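Local coordinates for membrane-bound lytic murein transglycosylase (Agrobacterium tumefaciens, PDB 2PNW), which probably cleaves the glycosidic bonds of peptidoglycan strands as a lytic transglycosylase of the MltA family, forming 1,6-anhydromuramyl ends, at residues L292-T295 and P299-I302; G331-D336 and A356-L361. All blocks are in the same frame, centred on the assembly; numbering follows the deposited sequence.

Interaction 1 (L292-T295 and P299-I302); sequences LIHT and PFFI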
ATOM      1  N   LEU A 292      -8.110   1.296   9.268  1.00 23.50           N
ATOM      2  CA  LEU A 292      -9.070   1.382  10.369  1.00 23.41           C
ATOM      3  C   LEU A 292      -9.960   2.615  10.238  1.00 22.59           C
ATOM      4  O   LEU A 292     -11.134   2.570  10.569  1.00 23.20           O
ATOM      5  CB  LEU A 292      -8.360   1.373  11.740  1.00 24.40           C
ATOM      6  CG  LEU A 292      -7.577   0.103  12.107  1.00 25.63           C
ATOM      7  CD1 LEU A 292      -6.923   0.292  13.486  1.00 28.25           C
ATOM      8  CD2 LEU A 292      -8.475  -1.117  12.141  1.00 28.98           C
ATOM      9  N   ILE A 293      -9.395   3.694   9.719  1.00 21.04           N
ATOM     10  CA  ILE A 293     -10.060   4.981   9.705  1.00 21.09           C
ATOM     11  C   ILE A 293     -10.863   5.195   8.418  1.00 20.13           C
ATOM     12  O   ILE A 293     -11.973   5.723   8.452  1.00 20.05           O
ATOM     13  CB  ILE A 293      -9.031   6.117   9.885  1.00 20.76           C
ATOM     14  CG1 ILE A 293      -8.427   6.066  11.288  1.00 22.00           C
ATOM     15  CG2 ILE A 293      -9.691   7.509   9.673  1.00 21.75           C
ATOM     16  CD1 ILE A 293      -7.284   6.980  11.459  1.00 24.10           C
ATOM     17  N   HIS A 294     -10.283   4.802   7.285  1.00 19.75           N
ATOM     18  CA  HIS A 294     -10.890   5.137   5.989  1.00 19.88           C
ATOM     19  C   HIS A 294     -11.510   3.968   5.254  1.00 19.80           C
ATOM     20  O   HIS A 294     -11.131   2.809   5.474  1.00 21.55           O
ATOM     21  CB  HIS A 294      -9.854   5.850   5.113  1.00 19.88           C
ATOM     22  CG  HIS A 294      -9.522   7.217   5.609  1.00 19.09           C
ATOM     23  ND1 HIS A 294     -10.480   8.197   5.767  1.00 18.62           N
ATOM     24  CD2 HIS A 294      -8.347   7.765   6.003  1.00 18.86           C
ATOM     25  CE1 HIS A 294      -9.905   9.297   6.217  1.00 20.59           C
ATOM     26  NE2 HIS A 294      -8.611   9.061   6.370  1.00 19.33           N
ATOM     27  N   THR A 295     -12.464   4.271   4.373  1.00 18.94           N
ATOM     28  CA  THR A 295     -13.056   3.262   3.506  1.00 17.49           C
ATOM     29  C   THR A 295     -12.365   3.332   2.146  1.00 17.58           C
ATOM     30  O   THR A 295     -12.201   4.426   1.607  1.00 18.05           O
ATOM     31  CB  THR A 295     -14.580   3.543   3.324  1.00 17.39           C
ATOM     32  OG1 THR A 295     -15.210   3.611   4.622  1.00 17.92           O
ATOM     33  CG2 THR A 295     -15.242   2.443   2.480  1.00 16.99           C
ATOM     34  N   PRO A 299     -12.398   9.256  -2.992  1.00 18.36           N
ATOM     35  CA  PRO A 299     -11.413  10.208  -3.516  1.00 18.22           C
ATOM     36  C   PRO A 299     -10.821  11.082  -2.418  1.00 18.12           C
ATOM     37  O   PRO A 299     -11.544  11.511  -1.500  1.00 17.75           O
ATOM     38  CB  PRO A 299     -12.231  11.087  -4.508  1.00 16.87           C
ATOM     39  CG  PRO A 299     -13.598  10.413  -4.606  1.00 18.54           C
ATOM     40  CD  PRO A 299     -13.778   9.685  -3.297  1.00 18.41           C
ATOM     41  N   PHE A 300      -9.519  11.331  -2.523  1.00 18.48           N
ATOM     42  CA  PHE A 300      -8.814  12.238  -1.627  1.00 19.99           C
ATOM     43  C   PHE A 300      -8.054  13.222  -2.484  1.00 20.16           C
ATOM     44  O   PHE A 300      -7.300  12.797  -3.371  1.00 19.53           O
ATOM     45  CB  PHE A 300      -7.771  11.478  -0.770  1.00 20.15           C
ATOM     46  CG  PHE A 300      -8.361  10.662   0.364  1.00 22.04           C
ATOM     47  CD1 PHE A 300      -8.235  11.093   1.686  1.00 23.96           C
ATOM     48  CD2 PHE A 300      -9.009   9.453   0.114  1.00 20.83           C
ATOM     49  CE1 PHE A 300      -8.762  10.328   2.747  1.00 22.46           C
ATOM     50  CE2 PHE A 300      -9.574   8.693   1.160  1.00 19.88           C
ATOM     51  CZ  PHE A 300      -9.433   9.124   2.477  1.00 20.31           C
ATOM     52  N   PHE A 301      -8.226  14.523  -2.216  1.00 20.60           N
ATOM     53  CA  PHE A 301      -7.369  15.535  -2.846  1.00 20.93           C
ATOM     54  C   PHE A 301      -6.191  15.820  -1.920  1.00 21.72           C
ATOM     55  O   PHE A 301      -6.390  16.173  -0.749  1.00 22.32           O
ATOM     56  CB  PHE A 301      -8.147  16.821  -3.162  1.00 20.55           C
ATOM     57  CG  PHE A 301      -7.359  17.804  -4.013  1.00 20.90           C
ATOM     58  CD1 PHE A 301      -7.325  17.683  -5.393  1.00 22.39           C
ATOM     59  CD2 PHE A 301      -6.652  18.846  -3.413  1.00 20.60           C
ATOM     60  CE1 PHE A 301      -6.572  18.577  -6.176  1.00 23.78           C
ATOM     61  CE2 PHE A 301      -5.912  19.729  -4.177  1.00 20.89           C
ATOM     62  CZ  PHE A 301      -5.881  19.610  -5.556  1.00 21.31           C
ATOM     63  N   ILE A 302      -4.972  15.647  -2.433  1.00 22.27           N
ATOM     64  CA  ILE A 302      -3.777  15.739  -1.610  1.00 22.72           C
ATOM     65  C   ILE A 302      -2.971  16.934  -2.084  1.00 24.22           C
ATOM     66  O   ILE A 302      -2.664  17.043  -3.272  1.00 24.34           O
ATOM     67  CB  ILE A 302      -2.920  14.440  -1.683  1.00 23.38           C
ATOM     68  CG1 ILE A 302      -3.757  13.201  -1.282  1.00 21.03           C
ATOM     69  CG2 ILE A 302      -1.630  14.576  -0.860  1.00 22.33           C
ATOM     70  CD1 ILE A 302      -4.333  13.282   0.109  1.00 18.71           C
TER
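The imidazole of H294 has a different partner on each face: F300 CZ stands over the centre of one, 3.5 Å above the ring plane, and I293 CG2, from the residue just before it, lies 3.7 Å above the plane of the other. The phenyl ring of F300 takes part through its edge, where H294 ND1 lies in the phenyl plane. The two planes meet at 85° with centroids 4.9 Å apart, which defines a T-shaped (edge-to-face) pair in which the phenylalanine supplies the edge and the histidine the face. CZ does most of the touching, at 3.6 Å from H294 ND1 and 3.7 Å from H294 CG, while F300 CE1 comes within 3.8 Å of H294 NE2. Five imidazole atoms thus lie at similar range from a single ring corner, as expected of an edge set over the middle of the imidazole, tilted so that CE1 shares the contact. On both residues CG is anti to the carbonyl carbon (chi1 -70° for H294, -75° for F300); both CB atoms point toward the other segment, and the rings bridge a CA-CA distance of 10.6 Å between H294 and F300. The polar need of the imidazole is met outside the pair: H294 NE2 is hydrogen-bonded to P332 O. The side chain of I88 in strand 83-89 packs on both H294 and F300. The buried cluster joins the loop ahead of strand 299-304 to that strand. Chemically, the contact is CH-pi in character: the imidazole offers its pi face to F300 while its NE2 is engaged by P332, so two different kinds of interaction fix the rotation of one ring.

Interaction 2 (G331-D336 and A356-L361); sequences GPARGD and ADFYIL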
ATOM      1  N   GLY A 331      -3.068   6.880  10.944  1.00 27.19           N
ATOM      2  CA  GLY A 331      -3.507   8.258  11.116  1.00 26.47           C
ATOM      3  C   GLY A 331      -4.509   8.691  10.064  1.00 26.77           C
ATOM      4  O   GLY A 331      -4.477   8.186   8.928  1.00 25.82           O
ATOM      5  N   PRO A 332      -5.403   9.637  10.429  1.00 26.34           N
ATOM      6  CA  PRO A 332      -6.461  10.094   9.524  1.00 26.29           C
ATOM      7  C   PRO A 332      -5.942  10.863   8.321  1.00 25.71           C
ATOM      8  O   PRO A 332      -6.587  10.855   7.295  1.00 25.53           O
ATOM      9  CB  PRO A 332      -7.319  11.017  10.412  1.00 26.09           C
ATOM     10  CG  PRO A 332      -6.345  11.504  11.489  1.00 25.74           C
ATOM     11  CD  PRO A 332      -5.502  10.280  11.760  1.00 26.79           C
ATOM     12  N   ALA A 333      -4.806  11.548   8.464  1.00 25.76           N
ATOM     13  CA  ALA A 333      -4.221  12.285   7.358  1.00 25.24           C
ATOM     14  C   ALA A 333      -2.822  11.795   7.017  1.00 25.68           C
ATOM     15  O   ALA A 333      -1.907  12.590   6.785  1.00 25.02           O
ATOM     16  CB  ALA A 333      -4.253  13.790   7.618  1.00 25.49           C
ATOM     17  N   ARG A 334      -2.677  10.466   6.970  1.00 24.94           N
ATOM     18  CA  ARG A 334      -1.445   9.799   6.579  1.00 24.33           C
ATOM     19  C   ARG A 334      -1.672   9.029   5.273  1.00 23.69           C
ATOM     20  O   ARG A 334      -2.684   8.322   5.134  1.00 23.68           O
ATOM     21  CB  ARG A 334      -1.020   8.835   7.686  1.00 24.51           C
ATOM     22  CG  ARG A 334       0.284   8.098   7.437  1.00 27.57           C
ATOM     23  CD  ARG A 334       1.518   8.973   7.580  1.00 30.01           C
ATOM     24  NE  ARG A 334       2.714   8.124   7.516  1.00 31.50           N
ATOM     25  CZ  ARG A 334       3.365   7.794   6.401  1.00 33.19           C
ATOM     26  NH1 ARG A 334       2.974   8.251   5.221  1.00 30.01           N
ATOM     27  NH2 ARG A 334       4.432   7.005   6.477  1.00 34.30           N
ATOM     28  N   GLY A 335      -0.741   9.148   4.327  1.00 22.51           N
ATOM     29  CA  GLY A 335      -0.891   8.450   3.047  1.00 22.56           C
ATOM     30  C   GLY A 335       0.398   8.000   2.406  1.00 23.20           C
ATOM     31  O   GLY A 335       1.479   8.542   2.678  1.00 23.13           O
ATOM     32  N   ASP A 336       0.292   6.996   1.542  1.00 22.46           N
ATOM     33  CA  ASP A 336       1.438   6.517   0.796  1.00 22.67           C
ATOM     34  C   ASP A 336       1.035   6.629  -0.672  1.00 21.55           C
ATOM     35  O   ASP A 336       0.091   5.955  -1.117  1.00 20.09           O
ATOM     36  CB  ASP A 336       1.683   5.058   1.136  1.00 23.74           C
ATOM     37  CG  ASP A 336       3.154   4.719   1.331  1.00 27.54           C
ATOM     38  OD1 ASP A 336       4.016   5.595   1.216  1.00 31.70           O
ATOM     39  OD2 ASP A 336       3.438   3.552   1.622  1.00 31.71           O
ATOM     40  N   ALA A 356       1.501  17.379   4.116  1.00 28.84           N
ATOM     41  CA  ALA A 356       0.414  17.445   3.146  1.00 28.70           C
ATOM     42  C   ALA A 356      -0.896  17.804   3.802  1.00 28.53           C
ATOM     43  O   ALA A 356      -1.121  17.454   4.947  1.00 28.85           O
ATOM     44  CB  ALA A 356       0.272  16.091   2.401  1.00 29.27           C
ATOM     45  N   ASP A 357      -1.767  18.490   3.065  1.00 28.45           N
ATOM     46  CA  ASP A 357      -3.146  18.697   3.500  1.00 28.76           C
ATOM     47  C   ASP A 357      -4.007  17.644   2.800  1.00 27.49           C
ATOM     48  O   ASP A 357      -3.910  17.497   1.577  1.00 27.65           O
ATOM     49  CB  ASP A 357      -3.641  20.114   3.131  1.00 29.25           C
ATOM     50  CG  ASP A 357      -2.972  21.230   3.978  1.00 32.36           C
ATOM     51  OD1 ASP A 357      -2.493  20.946   5.099  1.00 34.29           O
ATOM     52  OD2 ASP A 357      -2.943  22.392   3.512  1.00 35.50           O
ATOM     53  N   PHE A 358      -4.823  16.922   3.572  1.00 26.45           N
ATOM     54  CA  PHE A 358      -5.742  15.892   3.038  1.00 25.90           C
ATOM     55  C   PHE A 358      -7.170  16.423   2.969  1.00 25.34           C
ATOM     56  O   PHE A 358      -7.664  16.954   3.956  1.00 25.42           O
ATOM     57  CB  PHE A 358      -5.742  14.663   3.962  1.00 25.60           C
ATOM     58  CG  PHE A 358      -4.609  13.702   3.714  1.00 26.04           C
ATOM     59  CD1 PHE A 358      -3.295  14.150   3.638  1.00 27.03           C
ATOM     60  CD2 PHE A 358      -4.868  12.342   3.572  1.00 25.20           C
ATOM     61  CE1 PHE A 358      -2.240  13.261   3.401  1.00 25.92           C
ATOM     62  CE2 PHE A 358      -3.826  11.430   3.358  1.00 25.42           C
ATOM     63  CZ  PHE A 358      -2.508  11.893   3.265  1.00 26.82           C
ATOM     64  N   TYR A 359      -7.838  16.287   1.823  1.00 25.17           N
ATOM     65  CA  TYR A 359      -9.265  16.621   1.725  1.00 24.69           C
ATOM     66  C   TYR A 359      -9.961  15.385   1.180  1.00 24.67           C
ATOM     67  O   TYR A 359      -9.547  14.862   0.152  1.00 25.62           O
ATOM     68  CB  TYR A 359      -9.531  17.805   0.775  1.00 25.47           C
ATOM     69  CG  TYR A 359      -8.740  19.074   1.033  1.00 25.86           C
ATOM     70  CD1 TYR A 359      -9.311  20.143   1.734  1.00 26.55           C
ATOM     71  CD2 TYR A 359      -7.430  19.210   0.571  1.00 25.67           C
ATOM     72  CE1 TYR A 359      -8.596  21.310   1.973  1.00 27.31           C
ATOM     73  CE2 TYR A 359      -6.687  20.380   0.814  1.00 26.67           C
ATOM     74  CZ  TYR A 359      -7.286  21.429   1.512  1.00 27.47           C
ATOM     75  OH  TYR A 359      -6.573  22.606   1.726  1.00 28.33           O
ATOM     76  N   ILE A 360     -11.009  14.920   1.846  1.00 23.67           N
ATOM     77  CA  ILE A 360     -11.754  13.752   1.360  1.00 23.37           C
ATOM     78  C   ILE A 360     -13.011  14.239   0.629  1.00 22.87           C
ATOM     79  O   ILE A 360     -13.639  15.243   1.034  1.00 23.09           O
ATOM     80  CB  ILE A 360     -12.070  12.729   2.519  1.00 22.78           C
ATOM     81  CG1 ILE A 360     -12.665  11.424   1.968  1.00 23.14           C
ATOM     82  CG2 ILE A 360     -13.002  13.344   3.581  1.00 23.96           C
ATOM     83  CD1 ILE A 360     -12.866  10.337   3.062  1.00 23.76           C
ATOM     84  N   LEU A 361     -13.374  13.566  -0.462  1.00 22.31           N
ATOM     85  CA  LEU A 361     -14.582  13.938  -1.185  1.00 21.93           C
ATOM     86  C   LEU A 361     -15.653  12.923  -0.827  1.00 22.42           C
ATOM     87  O   LEU A 361     -15.518  11.733  -1.147  1.00 21.53           O
ATOM     88  CB  LEU A 361     -14.357  13.978  -2.696  1.00 21.79           C
ATOM     89  CG  LEU A 361     -13.272  14.878  -3.314  1.00 22.77           C
ATOM     90  CD1 LEU A 361     -13.493  14.974  -4.825  1.00 25.99           C
ATOM     91  CD2 LEU A 361     -13.260  16.263  -2.716  1.00 26.05           C
TER
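F358 is the side chain round which this contact is built, its ring lying against the backbone of A333, R334 and G335. CB of F358 points toward the other segment, and CG, anti to the carbonyl carbon and beside the backbone N (chi1 -83°), sets the ring against that backbone. Its base meets A333: the methyl CB is 3.9 Å from F358 CG, an apolar contact close to van der Waals range. Further along, A333 O stands over one face, 3.5 Å above the ring plane and displaced toward the rim, and comes nearest to F358 CE1. The far corner of the ring, CZ, abuts the peptide between R334 and G335, 3.6 Å from R334 C and 3.4 Å from G335 N, the latter approaching obliquely. G335 CA lies in the ring plane at its edge; since G335 has no side chain, the ring can push this close to the main chain. Thus the phenyl is bordered by a methyl at its base, a carbonyl oxygen over the rim of one face and a glycine at its edge; the contact is van der Waals packing, with no polar bond between the segments. R334 directs its CB away from F358, and its NH1 is hydrogen-bonded to T99 OG1, so the guanidinium serves a different neighbour. A333 lies in the type I beta turn from G331 to R334, its CA 5.8 Å from that of F358, just before strand 334-341 begins. Around this ring, V98 of strand 96-109 and I302 of strand 299-304 also touch F358, while A333 and G335 form backbone hydrogen bonds with F97; the turn and strand 334-341 are therefore secured to strand 96-109, and F358 packs between strand 96-109, strand 299-304 and the turn leading into strand 334-341.

Both contacts belong to the core of the 3D domain, whose clan is that of double-psi beta-barrels, and their centres are about 6 Å apart. They share a pair of adjoining strands: 299-304 in interaction 1 and 353-363 in interaction 2, bonded through F301 N and Y359 O at 2.7 Å. F300 also touches F358, so the two central phenyl rings are neighbours. Across the loops, I293 CD1 packs 3.4 Å from P332 N. The chemistry differs: interaction 1 pairs two aromatic rings, burying 98 Å², whereas interaction 2 sets one ring against main chain, burying 171 Å² and reaching the partly exposed P332 and R334.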